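Local atomic coordinates of putative chromatin binding protein (Chaetomium thermophilum, PDB entry 6QP0), a protein that probably binds and hydrolyses ATP as a P-loop, PSTK-like, tRNA-dependent ATPase required for tRNA modification by Elongator. Residues L73-D78 / I128-N133. Sequence-based numbering, arbitrary orientation.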
ATOM      1  N   LEU A  73      -3.024  -8.299 -13.943  1.00 46.47           N
ATOM      2  CA  LEU A  73      -2.934  -8.077 -12.505  1.00 47.49           C
ATOM      3  C   LEU A  73      -1.471  -7.964 -12.095  1.00 47.46           C
ATOM      4  O   LEU A  73      -0.677  -8.871 -12.364  1.00 47.47           O
ATOM      5  CB  LEU A  73      -3.619  -9.213 -11.745  1.00 49.69           C
ATOM      6  CG  LEU A  73      -3.733  -9.058 -10.229  1.00 49.67           C
ATOM      7  CD1 LEU A  73      -4.474  -7.782  -9.861  1.00 49.08           C
ATOM      8  CD2 LEU A  73      -4.430 -10.277  -9.638  1.00 50.88           C
ATOM      9  N   HIS A  74      -1.125  -6.857 -11.440  1.00 45.66           N
ATOM     10  CA  HIS A  74       0.229  -6.609 -10.970  1.00 44.74           C
ATOM     11  C   HIS A  74       0.221  -6.347  -9.469  1.00 41.01           C
ATOM     12  O   HIS A  74      -0.711  -5.741  -8.933  1.00 42.08           O
ATOM     13  CB  HIS A  74       0.864  -5.407 -11.687  1.00 45.55           C
ATOM     14  CG  HIS A  74       0.782  -5.476 -13.179  1.00 47.98           C
ATOM     15  ND1 HIS A  74       1.767  -6.050 -13.955  1.00 48.90           N
ATOM     16  CD2 HIS A  74      -0.164  -5.034 -14.041  1.00 49.52           C
ATOM     17  CE1 HIS A  74       1.428  -5.963 -15.228  1.00 50.30           C
ATOM     18  NE2 HIS A  74       0.260  -5.350 -15.308  1.00 50.24           N
ATOM     19  N   TYR A  75       1.277  -6.804  -8.798  1.00 39.05           N
ATOM     20  CA  TYR A  75       1.459  -6.597  -7.368  1.00 37.40           C
ATOM     21  C   TYR A  75       2.854  -6.044  -7.118  1.00 37.67           C
ATOM     22  O   TYR A  75       3.844  -6.618  -7.582  1.00 39.23           O
ATOM     23  CB  TYR A  75       1.264  -7.901  -6.588  1.00 37.71           C
ATOM     24  CG  TYR A  75       1.693  -7.810  -5.139  1.00 38.27           C
ATOM     25  CD1 TYR A  75       0.843  -7.285  -4.174  1.00 38.64           C
ATOM     26  CD2 TYR A  75       2.946  -8.249  -4.738  1.00 37.95           C
ATOM     27  CE1 TYR A  75       1.232  -7.199  -2.853  1.00 38.23           C
ATOM     28  CE2 TYR A  75       3.343  -8.168  -3.417  1.00 38.21           C
ATOM     29  CZ  TYR A  75       2.482  -7.643  -2.480  1.00 38.44           C
ATOM     30  OH  TYR A  75       2.873  -7.558  -1.164  1.00 39.43           O
ATOM     31  N   ILE A  76       2.928  -4.939  -6.379  1.00 36.06           N
ATOM     32  CA  ILE A  76       4.187  -4.274  -6.071  1.00 38.05           C
ATOM     33  C   ILE A  76       4.235  -3.989  -4.578  1.00 38.22           C
ATOM     34  O   ILE A  76       3.213  -3.662  -3.966  1.00 36.61           O
ATOM     35  CB  ILE A  76       4.355  -2.966  -6.873  1.00 38.66           C
ATOM     36  CG1 ILE A  76       4.192  -3.228  -8.371  1.00 38.02           C
ATOM     37  CG2 ILE A  76       5.716  -2.339  -6.587  1.00 38.36           C
ATOM     38  CD1 ILE A  76       4.093  -1.967  -9.207  1.00 36.91           C
ATOM     39  N   SER A  77       5.426  -4.101  -3.992  1.00 42.18           N
ATOM     40  CA  SER A  77       5.616  -3.829  -2.578  1.00 43.98           C
ATOM     41  C   SER A  77       7.065  -3.425  -2.351  1.00 41.89           C
ATOM     42  O   SER A  77       7.915  -3.560  -3.235  1.00 43.41           O
ATOM     43  CB  SER A  77       5.251  -5.045  -1.719  1.00 48.62           C
ATOM     44  OG  SER A  77       6.205  -6.082  -1.876  1.00 49.19           O
ATOM     45  N   ASP A  78       7.342  -2.916  -1.147  1.00 35.95           N
ATOM     46  CA  ASP A  78       8.721  -2.641  -0.764  1.00 33.10           C
ATOM     47  C   ASP A  78       9.578  -3.895  -0.895  1.00 35.45           C
ATOM     48  O   ASP A  78      10.734  -3.828  -1.332  1.00 33.71           O
ATOM     49  CB  ASP A  78       8.777  -2.102   0.667  1.00 31.49           C
ATOM     50  CG  ASP A  78       8.157  -0.720   0.803  1.00 30.88           C
ATOM     51  OD1 ASP A  78       7.425  -0.294  -0.114  1.00 30.18           O
ATOM     52  OD2 ASP A  78       8.410  -0.056   1.829  1.00 31.51           O
ATOM     53  N   ILE A 128      -1.725  -3.267  -7.753  1.00 33.30           N
ATOM     54  CA  ILE A 128      -1.866  -3.193  -6.305  1.00 34.50           C
ATOM     55  C   ILE A 128      -0.536  -2.729  -5.728  1.00 34.00           C
ATOM     56  O   ILE A 128       0.475  -3.432  -5.842  1.00 34.79           O
ATOM     57  CB  ILE A 128      -2.267  -4.551  -5.706  1.00 35.20           C
ATOM     58  CG1 ILE A 128      -3.590  -5.037  -6.296  1.00 35.94           C
ATOM     59  CG2 ILE A 128      -2.352  -4.448  -4.192  1.00 34.56           C
ATOM     60  CD1 ILE A 128      -3.893  -6.489  -5.984  1.00 36.42           C
ATOM     61  N   LEU A 129      -0.533  -1.560  -5.092  1.00 32.06           N
ATOM     62  CA  LEU A 129       0.673  -1.000  -4.485  1.00 31.39           C
ATOM     63  C   LEU A 129       0.592  -1.239  -2.980  1.00 31.56           C
ATOM     64  O   LEU A 129      -0.085  -0.505  -2.256  1.00 30.05           O
ATOM     65  CB  LEU A 129       0.813   0.482  -4.819  1.00 31.14           C
ATOM     66  CG  LEU A 129       2.134   1.137  -4.414  1.00 30.03           C
ATOM     67  CD1 LEU A 129       3.296   0.500  -5.154  1.00 31.16           C
ATOM     68  CD2 LEU A 129       2.101   2.636  -4.668  1.00 29.19           C
ATOM     69  N   ASP A 130       1.285  -2.277  -2.516  1.00 31.24           N
ATOM     70  CA  ASP A 130       1.319  -2.645  -1.100  1.00 31.64           C
ATOM     71  C   ASP A 130       2.515  -1.952  -0.461  1.00 33.63           C
ATOM     72  O   ASP A 130       3.640  -2.454  -0.481  1.00 35.30           O
ATOM     73  CB  ASP A 130       1.388  -4.160  -0.950  1.00 31.77           C
ATOM     74  CG  ASP A 130       1.704  -4.605   0.470  1.00 32.45           C
ATOM     75  OD1 ASP A 130       1.696  -3.765   1.393  1.00 32.26           O
ATOM     76  OD2 ASP A 130       1.970  -5.810   0.659  1.00 33.37           O
ATOM     77  N   SER A 131       2.266  -0.780   0.118  1.00 36.45           N
ATOM     78  CA  SER A 131       3.301  -0.046   0.828  1.00 37.51           C
ATOM     79  C   SER A 131       2.630   0.897   1.814  1.00 35.93           C
ATOM     80  O   SER A 131       1.431   1.173   1.715  1.00 36.96           O
ATOM     81  CB  SER A 131       4.206   0.732  -0.133  1.00 39.09           C
ATOM     82  OG  SER A 131       5.212   1.433   0.577  1.00 40.49           O
ATOM     83  N   LEU A 132       3.421   1.384   2.772  1.00 30.58           N
ATOM     84  CA  LEU A 132       2.899   2.315   3.768  1.00 30.87           C
ATOM     85  C   LEU A 132       2.102   3.433   3.104  1.00 31.76           C
ATOM     86  O   LEU A 132       0.986   3.751   3.527  1.00 30.50           O
ATOM     87  CB  LEU A 132       4.048   2.885   4.601  1.00 31.39           C
ATOM     88  CG  LEU A 132       4.778   1.882   5.499  1.00 32.32           C
ATOM     89  CD1 LEU A 132       6.110   2.446   5.971  1.00 32.87           C
ATOM     90  CD2 LEU A 132       3.918   1.496   6.698  1.00 33.18           C
ATOM     91  N   ASN A 133       2.656   4.028   2.047  1.00 35.24           N
ATOM     92  CA  ASN A 133       1.977   5.069   1.275  1.00 36.64           C
ATOM     93  C   ASN A 133       1.263   6.052   2.200  1.00 38.08           C
ATOM     94  O   ASN A 133       0.089   6.381   2.025  1.00 37.59           O
ATOM     95  CB  ASN A 133       1.000   4.446   0.276  1.00 36.87           C
ATOM     96  CG  ASN A 133       1.697   3.573  -0.757  1.00 36.85           C
ATOM     97  OD1 ASN A 133       2.829   3.848  -1.155  1.00 35.51           O
ATOM     98  ND2 ASN A 133       1.021   2.516  -1.196  1.00 35.85           N
TER
HETATM   99  O   HOH W   1       5.370  -2.909   1.372  1.00 25.48           O
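Strands 73-77 and 128-130 pair in parallel, their axes 18° apart, and hydrogen bonds from I128 N to H74 O, I76 N to I128 O and D130 N to I76 O form the ladder at the edge of the P-loop NTPase sheet. Y75, I128 and D130 share one face; Y75 and D130 there meet helix 15-31, which follows the P-loop. I76 and L129 lie on the other face, where I76 also packs on helix 106-120 and I76 CG2 meets L129 CD1 at 4.0 Å. D130 is a residue of the magnesium site. Obliquely across it lies the Y75 ring, whose CE1 comes within 3.6 Å of D130 CB. The hydroxyl then donates to the carboxylate, Y75 OH to D130 OD2 at 2.7 Å, on the anti side and 18° out of plane. T16 OG1 bonds to the same oxygen, so two hydroxyls grip it beside the metal. A phenylalanine in place of Y75 would leave D130 OD2 with T16 OG1 but without the tyrosine donor, and would probably make the carboxylate somewhat freer to turn. Beyond the ladder, one water bridges the diverging chains, accepting from D78 N and donating to D130 O at 2.6 Å.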